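PDB 4E6U: acyl-[acyl-carrier-protein]--UDP-N-acetylglucosamine O-acyltransferase from Acinetobacter baumannii, which transfers an acyl chain from acyl carrier protein to UDP-N-acetylglucosamine, probably the first step of lipid A synthesis, as in other LpxA enzymes. Local coordinates for residues Gly156-Ile167 with Ile173-Val183; Ile224-Ile235 with Leu256-Arg265. All blocks are in the same frame, centred on the assembly; numbering follows the deposited sequence.

Interaction 1: Gly156-Ile167 with Ile173-Val183. With EDO (1,2-ethanediol), chain I.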
loop_
_atom_site.group_PDB
_atom_site.type_symbol
_atom_site.label_atom_id
_atom_site.label_comp_id
_atom_site.label_asym_id
_atom_site.label_seq_id
_atom_site.Cartn_x
_atom_site.Cartn_y
_atom_site.Cartn_z
ATOM N N GLY A 156 3.550 -11.373 5.645
ATOM C CA GLY A 156 4.300 -10.914 4.483
ATOM C C GLY A 156 3.736 -9.638 3.878
ATOM O O GLY A 156 2.571 -9.294 4.050
ATOM N N GLY A 157 4.592 -8.950 3.140
ATOM C CA GLY A 157 4.283 -7.609 2.660
ATOM C C GLY A 157 3.069 -7.545 1.771
ATOM O O GLY A 157 2.796 -8.468 0.987
ATOM N N ASN A 158 2.344 -6.449 1.885
ATOM C CA ASN A 158 1.206 -6.158 1.039
ATOM C C ASN A 158 0.052 -7.154 1.217
ATOM O O ASN A 158 -0.730 -7.412 0.291
ATOM C CB ASN A 158 1.621 -6.062 -0.431
ATOM C CG ASN A 158 0.620 -5.299 -1.235
ATOM O OD1 ASN A 158 -0.092 -4.451 -0.699
ATOM N ND2 ASN A 158 0.536 -5.605 -2.527
ATOM N N SER A 159 -0.019 -7.742 2.403
ATOM C CA SER A 159 -1.128 -8.625 2.740
ATOM C C SER A 159 -2.220 -7.856 3.460
ATOM O O SER A 159 -1.968 -6.789 4.053
ATOM C CB SER A 159 -0.663 -9.794 3.597
ATOM O OG SER A 159 0.252 -10.608 2.877
ATOM N N GLY A 160 -3.437 -8.385 3.384
ATOM C CA GLY A 160 -4.595 -7.842 4.084
ATOM C C GLY A 160 -5.259 -8.918 4.906
ATOM O O GLY A 160 -5.412 -10.061 4.452
ATOM N N ILE A 161 -5.669 -8.556 6.111
ATOM C CA ILE A 161 -6.383 -9.466 6.993
ATOM C C ILE A 161 -7.766 -8.905 7.257
ATOM O O ILE A 161 -7.909 -7.830 7.813
ATOM C CB ILE A 161 -5.622 -9.688 8.292
ATOM C CG1 ILE A 161 -4.196 -10.157 7.976
ATOM C CG2 ILE A 161 -6.376 -10.718 9.176
ATOM C CD1 ILE A 161 -3.281 -10.196 9.160
ATOM N N HIS A 162 -8.786 -9.650 6.844
ATOM C CA HIS A 162 -10.192 -9.252 6.946
ATOM C C HIS A 162 -10.666 -9.107 8.395
ATOM O O HIS A 162 -10.175 -9.790 9.295
ATOM C CB HIS A 162 -11.037 -10.329 6.228
ATOM C CG HIS A 162 -12.471 -9.956 5.983
ATOM N ND1 HIS A 162 -13.479 -10.184 6.901
ATOM C CD2 HIS A 162 -13.073 -9.422 4.892
ATOM C CE1 HIS A 162 -14.633 -9.781 6.391
ATOM N NE2 HIS A 162 -14.415 -9.313 5.175
ATOM N N GLN A 163 -11.630 -8.215 8.598
ATOM C CA GLN A 163 -12.218 -7.987 9.936
ATOM C C GLN A 163 -12.605 -9.280 10.651
ATOM O O GLN A 163 -13.087 -10.242 10.025
ATOM C CB GLN A 163 -13.420 -7.038 9.856
ATOM C CG GLN A 163 -14.518 -7.531 8.926
ATOM C CD GLN A 163 -15.804 -6.714 8.978
ATOM O OE1 GLN A 163 -15.914 -5.736 9.707
ATOM N NE2 GLN A 163 -16.788 -7.130 8.189
ATOM N N PHE A 164 -12.340 -9.307 11.953
ATOM C CA PHE A 164 -12.725 -10.401 12.861
ATOM C C PHE A 164 -11.904 -11.669 12.726
ATOM O O PHE A 164 -12.093 -12.610 13.505
ATOM C CB PHE A 164 -14.230 -10.737 12.782
ATOM C CG PHE A 164 -15.111 -9.608 13.203
ATOM C CD1 PHE A 164 -15.272 -9.314 14.555
ATOM C CD2 PHE A 164 -15.774 -8.836 12.260
ATOM C CE1 PHE A 164 -16.101 -8.255 14.953
ATOM C CE2 PHE A 164 -16.587 -7.778 12.654
ATOM C CZ PHE A 164 -16.740 -7.497 13.999
ATOM N N CYS A 165 -10.974 -11.716 11.779
ATOM C CA CYS A 165 -10.113 -12.889 11.676
ATOM C C CYS A 165 -9.170 -13.055 12.869
ATOM O O CYS A 165 -8.847 -12.083 13.574
ATOM C CB CYS A 165 -9.291 -12.845 10.390
ATOM S SG CYS A 165 -10.261 -13.117 8.894
ATOM N N LYS A 166 -8.734 -14.291 13.088
ATOM C CA LYS A 166 -7.813 -14.630 14.155
ATOM C C LYS A 166 -6.603 -15.323 13.564
ATOM O O LYS A 166 -6.722 -16.335 12.875
ATOM C CB LYS A 166 -8.514 -15.513 15.206
ATOM C CG LYS A 166 -9.737 -14.831 15.773
ATOM C CD LYS A 166 -10.532 -15.702 16.751
ATOM C CE LYS A 166 -11.819 -15.012 17.152
ATOM N NZ LYS A 166 -11.594 -13.726 17.882
ATOM N N ILE A 167 -5.425 -14.757 13.799
ATOM C CA ILE A 167 -4.177 -15.246 13.236
ATOM C C ILE A 167 -3.324 -15.678 14.403
ATOM O O ILE A 167 -2.832 -14.854 15.195
ATOM C CB ILE A 167 -3.447 -14.134 12.434
ATOM C CG1 ILE A 167 -4.421 -13.413 11.492
ATOM C CG2 ILE A 167 -2.228 -14.710 11.727
ATOM C CD1 ILE A 167 -5.092 -14.302 10.454
ATOM N N ILE A 173 2.004 -15.726 7.117
ATOM C CA ILE A 173 1.171 -15.322 5.999
ATOM C C ILE A 173 2.108 -14.897 4.875
ATOM O O ILE A 173 2.946 -14.016 5.062
ATOM C CB ILE A 173 0.199 -14.169 6.412
ATOM C CG1 ILE A 173 -0.903 -14.728 7.324
ATOM C CG2 ILE A 173 -0.419 -13.483 5.183
ATOM C CD1 ILE A 173 -1.657 -13.687 8.117
ATOM N N GLY A 174 1.985 -15.525 3.710
ATOM C CA GLY A 174 2.849 -15.184 2.577
ATOM C C GLY A 174 2.600 -13.775 2.079
ATOM O O GLY A 174 1.523 -13.209 2.275
ATOM N N GLY A 175 3.603 -13.211 1.417
ATOM C CA GLY A 175 3.418 -11.905 0.776
ATOM C C GLY A 175 2.196 -11.849 -0.128
ATOM O O GLY A 175 1.817 -12.844 -0.767
ATOM N N ALA A 176 1.557 -10.688 -0.149
ATOM C CA ALA A 176 0.468 -10.362 -1.061
ATOM C C ALA A 176 -0.734 -11.285 -0.907
ATOM O O ALA A 176 -1.432 -11.577 -1.881
ATOM C CB ALA A 176 0.958 -10.354 -2.506
ATOM N N SER A 177 -0.987 -11.709 0.325
ATOM C CA SER A 177 -2.141 -12.568 0.598
ATOM C C SER A 177 -3.365 -11.783 1.011
ATOM O O SER A 177 -3.263 -10.681 1.573
ATOM C CB SER A 177 -1.818 -13.574 1.696
ATOM O OG SER A 177 -0.747 -14.414 1.344
ATOM N N LEU A 178 -4.535 -12.354 0.749
ATOM C CA LEU A 178 -5.798 -11.826 1.239
ATOM C C LEU A 178 -6.359 -12.862 2.193
ATOM O O LEU A 178 -6.763 -13.937 1.768
ATOM C CB LEU A 178 -6.776 -11.514 0.094
ATOM C CG LEU A 178 -8.176 -11.043 0.508
ATOM C CD1 LEU A 178 -8.131 -9.716 1.277
ATOM C CD2 LEU A 178 -9.074 -10.922 -0.719
ATOM N N ILE A 179 -6.339 -12.559 3.479
ATOM C CA ILE A 179 -6.789 -13.501 4.495
ATOM C C ILE A 179 -8.217 -13.192 4.898
ATOM O O ILE A 179 -8.501 -12.126 5.437
ATOM C CB ILE A 179 -5.851 -13.476 5.726
ATOM C CG1 ILE A 179 -4.408 -13.822 5.318
ATOM C CG2 ILE A 179 -6.383 -14.409 6.828
ATOM C CD1 ILE A 179 -4.217 -15.203 4.698
ATOM N N LEU A 180 -9.123 -14.127 4.622
ATOM C CA LEU A 180 -10.552 -13.907 4.858
ATOM C C LEU A 180 -11.119 -14.743 5.996
ATOM O O LEU A 180 -12.256 -14.518 6.423
ATOM C CB LEU A 180 -11.359 -14.180 3.580
ATOM C CG LEU A 180 -10.990 -13.363 2.347
ATOM C CD1 LEU A 180 -11.844 -13.823 1.165
ATOM C CD2 LEU A 180 -11.175 -11.876 2.605
ATOM N N LYS A 181 -10.326 -15.702 6.473
ATOM C CA LYS A 181 -10.727 -16.609 7.546
ATOM C C LYS A 181 -9.553 -16.796 8.500
ATOM O O LYS A 181 -8.478 -16.231 8.286
ATOM C CB LYS A 181 -11.197 -17.953 6.969
ATOM C CG LYS A 181 -12.492 -17.828 6.171
ATOM C CD LYS A 181 -13.006 -19.180 5.760
ATOM C CE LYS A 181 -14.289 -19.050 4.986
ATOM N NZ LYS A 181 -14.660 -20.381 4.416
ATOM N N ASP A 182 -9.749 -17.569 9.560
ATOM C CA ASP A 182 -8.731 -17.680 10.596
ATOM C C ASP A 182 -7.545 -18.500 10.140
ATOM O O ASP A 182 -7.711 -19.452 9.352
ATOM C CB ASP A 182 -9.309 -18.323 11.847
ATOM C CG ASP A 182 -10.316 -17.449 12.549
ATOM O OD1 ASP A 182 -10.561 -16.280 12.142
ATOM O OD2 ASP A 182 -10.872 -17.952 13.546
ATOM N N VAL A 183 -6.360 -18.149 10.636
ATOM C CA VAL A 183 -5.153 -18.910 10.361
ATOM C C VAL A 183 -4.699 -19.533 11.665
ATOM O O VAL A 183 -4.258 -18.836 12.574
ATOM C CB VAL A 183 -4.037 -18.038 9.743
ATOM C CG1 VAL A 183 -2.775 -18.867 9.470
ATOM C CG2 VAL A 183 -4.538 -17.394 8.450
HETATM C C1 EDO I . -18.326 -9.917 6.314
HETATM O O1 EDO I . -17.858 -9.668 7.643
HETATM C C2 EDO I . -18.702 -11.388 6.181
HETATM O O2 EDO I . -17.881 -11.998 5.180
HETATM O O HOH W 1 -3.464 -8.241 -0.351
HETATM O O HOH W 2 -12.619 -15.448 13.536
#

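Interaction 2: Ile224-Ile235 with Leu256-Arg265. With EDO (1,2-ethanediol), chain D; EDO (1,2-ethanediol), chain K; EDO (1,2-ethanediol), chain I.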
loop_
_atom_site.group_PDB
_atom_site.type_symbol
_atom_site.label_atom_id
_atom_site.label_comp_id
_atom_site.label_asym_id
_atom_site.label_seq_id
_atom_site.Cartn_x
_atom_site.Cartn_y
_atom_site.Cartn_z
ATOM N N ILE A 224 -6.888 -31.730 10.163
ATOM C CA ILE A 224 -7.654 -30.498 10.007
ATOM C C ILE A 224 -7.949 -30.178 8.535
ATOM O O ILE A 224 -9.071 -29.823 8.188
ATOM C CB ILE A 224 -6.895 -29.316 10.648
ATOM C CG1 ILE A 224 -6.773 -29.523 12.157
ATOM C CG2 ILE A 224 -7.634 -28.003 10.376
ATOM C CD1 ILE A 224 -5.737 -28.599 12.845
ATOM N N PHE A 225 -6.939 -30.319 7.689
ATOM C CA PHE A 225 -7.025 -29.787 6.337
ATOM C C PHE A 225 -7.242 -30.792 5.220
ATOM O O PHE A 225 -7.733 -30.413 4.157
ATOM C CB PHE A 225 -5.775 -28.942 6.048
ATOM C CG PHE A 225 -5.688 -27.696 6.892
ATOM C CD1 PHE A 225 -6.491 -26.593 6.609
ATOM C CD2 PHE A 225 -4.826 -27.636 7.972
ATOM C CE1 PHE A 225 -6.424 -25.456 7.399
ATOM C CE2 PHE A 225 -4.738 -26.480 8.763
ATOM C CZ PHE A 225 -5.542 -25.398 8.467
ATOM N N LYS A 226 -6.875 -32.049 5.438
ATOM C CA LYS A 226 -6.857 -33.029 4.341
ATOM C C LYS A 226 -7.858 -34.164 4.498
ATOM O O LYS A 226 -8.142 -34.877 3.540
ATOM C CB LYS A 226 -5.455 -33.617 4.174
ATOM C CG LYS A 226 -4.342 -32.588 3.995
ATOM C CD LYS A 226 -4.513 -31.850 2.687
ATOM C CE LYS A 226 -3.180 -31.328 2.182
ATOM N NZ LYS A 226 -3.379 -30.686 0.849
ATOM N N SER A 227 -8.420 -34.326 5.681
ATOM C CA SER A 227 -9.189 -35.542 5.952
ATOM C C SER A 227 -10.663 -35.437 5.684
ATOM O O SER A 227 -11.357 -36.451 5.734
ATOM C CB SER A 227 -8.963 -35.950 7.396
ATOM O OG SER A 227 -7.578 -36.250 7.532
ATOM N N GLY A 228 -11.163 -34.229 5.454
ATOM C CA GLY A 228 -12.591 -34.007 5.275
ATOM C C GLY A 228 -13.346 -33.850 6.580
ATOM O O GLY A 228 -14.558 -33.676 6.581
ATOM N N LEU A 229 -12.633 -33.913 7.700
ATOM C CA LEU A 229 -13.278 -33.726 8.993
ATOM C C LEU A 229 -13.622 -32.263 9.245
ATOM O O LEU A 229 -12.907 -31.368 8.793
ATOM C CB LEU A 229 -12.362 -34.216 10.117
ATOM C CG LEU A 229 -12.058 -35.719 10.096
ATOM C CD1 LEU A 229 -11.105 -36.022 11.243
ATOM C CD2 LEU A 229 -13.320 -36.549 10.213
ATOM N N THR A 230 -14.709 -32.029 9.975
ATOM C CA THR A 230 -15.031 -30.682 10.476
ATOM C C THR A 230 -14.010 -30.272 11.522
ATOM O O THR A 230 -13.242 -31.103 12.023
ATOM C CB THR A 230 -16.440 -30.612 11.097
ATOM O OG1 THR A 230 -16.450 -31.359 12.327
ATOM C CG2 THR A 230 -17.493 -31.146 10.120
ATOM N N SER A 231 -13.988 -28.989 11.867
ATOM C CA SER A 231 -13.097 -28.523 12.920
ATOM C C SER A 231 -13.286 -29.292 14.228
ATOM O O SER A 231 -12.305 -29.702 14.842
ATOM C CB SER A 231 -13.271 -27.016 13.162
ATOM O OG SER A 231 -12.829 -26.285 12.041
ATOM N N VAL A 232 -14.542 -29.493 14.638
ATOM C CA VAL A 232 -14.827 -30.196 15.890
ATOM C C VAL A 232 -14.354 -31.645 15.818
ATOM O O VAL A 232 -13.742 -32.168 16.759
ATOM C CB VAL A 232 -16.331 -30.123 16.248
ATOM C CG1 VAL A 232 -16.640 -30.992 17.451
ATOM C CG2 VAL A 232 -16.738 -28.664 16.509
ATOM N N GLN A 233 -14.582 -32.278 14.672
ATOM C CA GLN A 233 -14.127 -33.652 14.485
ATOM C C GLN A 233 -12.609 -33.754 14.503
ATOM O O GLN A 233 -12.058 -34.683 15.087
ATOM C CB GLN A 233 -14.692 -34.216 13.192
ATOM C CG GLN A 233 -16.204 -34.393 13.230
ATOM C CD GLN A 233 -16.847 -34.547 11.856
ATOM O OE1 GLN A 233 -16.193 -34.407 10.816
ATOM N NE2 GLN A 233 -18.134 -34.844 11.852
ATOM N N ALA A 234 -11.918 -32.802 13.870
ATOM C CA ALA A 234 -10.466 -32.820 13.884
ATOM C C ALA A 234 -9.930 -32.623 15.304
ATOM O O ALA A 234 -8.957 -33.266 15.695
ATOM C CB ALA A 234 -9.895 -31.746 12.920
ATOM N N ILE A 235 -10.579 -31.738 16.067
ATOM C CA ILE A 235 -10.202 -31.528 17.469
ATOM C C ILE A 235 -10.295 -32.843 18.245
ATOM O O ILE A 235 -9.375 -33.203 18.990
ATOM C CB ILE A 235 -11.082 -30.467 18.153
ATOM C CG1 ILE A 235 -10.739 -29.067 17.632
ATOM C CG2 ILE A 235 -10.873 -30.486 19.679
ATOM C CD1 ILE A 235 -11.804 -28.054 17.969
ATOM N N LEU A 256 -9.066 -23.739 16.576
ATOM C CA LEU A 256 -10.298 -24.253 16.009
ATOM C C LEU A 256 -11.496 -24.001 16.916
ATOM O O LEU A 256 -12.584 -23.709 16.437
ATOM C CB LEU A 256 -10.143 -25.736 15.689
ATOM C CG LEU A 256 -9.631 -26.042 14.262
ATOM C CD1 LEU A 256 -8.342 -25.296 13.838
ATOM C CD2 LEU A 256 -9.433 -27.544 14.142
ATOM N N GLU A 257 -11.266 -24.055 18.225
ATOM C CA GLU A 257 -12.337 -23.798 19.189
ATOM C C GLU A 257 -12.726 -22.323 19.242
ATOM O O GLU A 257 -13.883 -21.987 19.476
ATOM C CB GLU A 257 -11.930 -24.304 20.573
ATOM C CG GLU A 257 -11.857 -25.835 20.596
ATOM C CD GLU A 257 -11.628 -26.461 21.956
ATOM O OE1 GLU A 257 -10.971 -25.855 22.832
ATOM O OE2 GLU A 257 -12.107 -27.606 22.133
ATOM N N GLN A 258 -11.759 -21.445 18.986
ATOM C CA GLN A 258 -11.983 -20.001 19.141
ATOM C C GLN A 258 -12.465 -19.325 17.866
ATOM O O GLN A 258 -12.913 -18.172 17.883
ATOM C CB GLN A 258 -10.710 -19.332 19.655
ATOM C CG GLN A 258 -10.406 -19.681 21.096
ATOM C CD GLN A 258 -8.987 -19.340 21.513
ATOM O OE1 GLN A 258 -8.190 -18.823 20.719
ATOM N NE2 GLN A 258 -8.658 -19.636 22.763
ATOM N N SER A 259 -12.400 -20.051 16.758
ATOM C CA SER A 259 -12.725 -19.487 15.454
ATOM C C SER A 259 -14.154 -18.950 15.354
ATOM O O SER A 259 -15.094 -19.599 15.800
ATOM C CB SER A 259 -12.488 -20.534 14.367
ATOM O OG SER A 259 -12.764 -20.003 13.081
ATOM N N GLU A 260 -14.299 -17.759 14.774
ATOM C CA GLU A 260 -15.611 -17.178 14.491
ATOM C C GLU A 260 -15.914 -17.157 12.996
ATOM O O GLU A 260 -17.059 -17.323 12.582
ATOM C CB GLU A 260 -15.713 -15.767 15.079
ATOM C CG GLU A 260 -15.933 -15.768 16.587
ATOM C CD GLU A 260 -15.989 -14.379 17.203
ATOM O OE1 GLU A 260 -15.938 -14.309 18.453
ATOM O OE2 GLU A 260 -16.085 -13.364 16.462
ATOM N N ARG A 261 -14.884 -16.964 12.181
ATOM C CA ARG A 261 -15.079 -16.857 10.740
ATOM C C ARG A 261 -14.843 -18.171 10.016
ATOM O O ARG A 261 -14.943 -18.232 8.787
ATOM C CB ARG A 261 -14.180 -15.766 10.175
ATOM C CG ARG A 261 -14.656 -14.388 10.579
ATOM C CD ARG A 261 -13.897 -13.299 9.871
ATOM N NE ARG A 261 -13.923 -13.434 8.413
ATOM C CZ ARG A 261 -14.921 -13.045 7.624
ATOM N NH1 ARG A 261 -16.022 -12.491 8.132
ATOM N NH2 ARG A 261 -14.819 -13.222 6.311
ATOM N N GLY A 262 -14.534 -19.221 10.775
ATOM C CA GLY A 262 -14.047 -20.445 10.166
ATOM C C GLY A 262 -12.567 -20.285 9.838
ATOM O O GLY A 262 -11.974 -19.251 10.141
ATOM N N ILE A 263 -11.973 -21.295 9.213
ATOM C CA ILE A 263 -10.524 -21.295 8.967
ATOM C C ILE A 263 -10.144 -21.326 7.473
ATOM O O ILE A 263 -10.926 -21.794 6.636
ATOM C CB ILE A 263 -9.812 -22.423 9.770
ATOM C CG1 ILE A 263 -10.284 -23.800 9.300
ATOM C CG2 ILE A 263 -10.043 -22.256 11.289
ATOM C CD1 ILE A 263 -9.429 -24.942 9.827
ATOM N N VAL A 264 -8.951 -20.821 7.150
ATOM C CA VAL A 264 -8.427 -20.761 5.773
ATOM C C VAL A 264 -8.012 -22.129 5.255
ATOM O O VAL A 264 -7.278 -22.855 5.930
ATOM C CB VAL A 264 -7.189 -19.818 5.632
ATOM C CG1 VAL A 264 -7.564 -18.377 5.866
ATOM C CG2 VAL A 264 -6.041 -20.252 6.558
ATOM N N ARG A 265 -8.449 -22.465 4.044
ATOM C CA ARG A 265 -8.178 -23.790 3.486
ATOM C C ARG A 265 -7.661 -23.719 2.059
ATOM O O ARG A 265 -6.666 -24.371 1.722
ATOM C CB ARG A 265 -9.449 -24.627 3.553
ATOM C CG ARG A 265 -9.919 -24.873 4.976
ATOM C CD ARG A 265 -11.272 -25.554 5.024
ATOM N NE ARG A 265 -11.699 -25.788 6.405
ATOM C CZ ARG A 265 -11.385 -26.868 7.120
ATOM N NH1 ARG A 265 -10.618 -27.820 6.593
ATOM N NH2 ARG A 265 -11.829 -26.986 8.370
ATOM O OXT ARG A 265 -8.226 -23.011 1.213
HETATM C C1 EDO D . -14.272 -23.954 9.313
HETATM O O1 EDO D . -14.012 -25.362 9.294
HETATM C C2 EDO D . -14.872 -23.536 7.977
HETATM O O2 EDO D . -13.897 -23.723 6.945
HETATM C C1 EDO K . -18.549 -36.076 7.454
HETATM O O1 EDO K . -19.163 -36.328 8.738
HETATM C C2 EDO K . -17.125 -35.553 7.642
HETATM O O2 EDO K . -17.146 -34.228 8.197
HETATM C C1 EDO I . -18.326 -9.917 6.314
HETATM O O1 EDO I . -17.858 -9.668 7.643
HETATM C C2 EDO I . -18.702 -11.388 6.181
HETATM O O2 EDO I . -17.881 -11.998 5.180
HETATM O O HOH W 3 -11.208 -29.408 9.920
HETATM O O HOH W 4 -9.042 -27.977 3.875
#

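Interaction 1: Gly156-Ile167 with Ile173-Val183
Two successive coils of the left-handed parallel beta-helix lie one on the other here, with G160 and I161 paired in parallel to L178 and I179. I179 N gives to G160 O at 2.8 Å in a nearly straight bond, and H162 N gives to I179 O. At the corner, matching type II turns stack: A176 N donates to G157 O, and S159 OG, held beside its own backbone N (chi1 -64°), accepts a hydrogen bond from S177 N at 3.0 Å. G156 N reaches I173 O, and G156 packs closely against G174 and G175, its C 3.9 Å from G175 CA. Inside the coil the isoleucines form the core. I167 CD1 lies 3.7 Å from V183 CG2 and close to I179 CG2 as well, and in the conformer given I173 CD1 packs on I167 CG2. Past the next corner the pairing shifts by two residues. K166 N drops onto D182 OD1 at 2.9 Å from above the carboxylate plane (65° out of it), while the aliphatic part of K166 runs alongside D182, whose OD2 is hydrogen-bonded to S259 OG. V183 N then returns to K166 O. Short parallel strands joined by tight turns, with aliphatic residues stacked in rows inside, are the mark of the hexapeptide-repeat acyltransferase fold.

Interaction 2: Ile224-Ile235 with Leu256-Arg265
The backbones approach at two places, with F225 and R265 having their CA atoms 6.7 Å apart and S231 and L256 6.0 Å apart, while the loop between the helices bows away from 256-265. L256 fills the space between the two helix ends: its CD2 meets I224 CG1 tip to tip at 3.9 Å, its CG packs on the CB of S231, and its CB slides past I235, whose CD1 also presses on E257 CG. I263 comes in from the C-terminal tail, crossing I224 at about a right angle with its CD1 3.6 Å from I224 CG2. That same methyl lies over one face of the R265 guanidinium, offset toward its rim. These contacts belong to the helical C-terminal domain of LpxA, where the last residues of the chain pass the end of helix 211-225 and the start of helix 231-241. G228, with positive phi, is where the chain leaves helical backbone angles after helix 211-225, and the second helix starts with a capping box: T230 OG1 accepts from Q233 N, and Q233 OE1 accepts from T230 N at 2.9 Å. R265, extended from CG to NE, carries its guanidinium to the end of helix 211-225. There NH1 donates to I224 O at 3.0 Å, tilted 25° from the carbonyl plane; one water joins NH2 to I224 O and L229 O, and another joins NH1 to F225 O. NE and NH2 hold the two hydroxyls of an ethanediol, probably from the crystallisation liquor. V264 O lies at the edge of the F225 ring, near its plane, 3.1 Å from CE1, a buried carbonyl that has no hydrogen-bonding partner in the model.

How the interactions relate
From the N terminus the chain winds coil upon coil, and interaction 1 joins two neighbouring turns near the end of the beta-helix, closing a short loop of five residues. The chain then passes through strands 187-191 and 194-199 into the helices, where interaction 2 closes a longer excursion of twenty residues, mostly helical, against the C-terminal tail. The two follow in series, neither nested nor crossed, with centres about 17 Å apart. The tail nevertheless comes back to touch the last coil: R261 NE probably bonds to L180 O, and D182 N probably bonds to G262 O. Residues 256-265 therefore tie the helical domain to the end of the beta-helix.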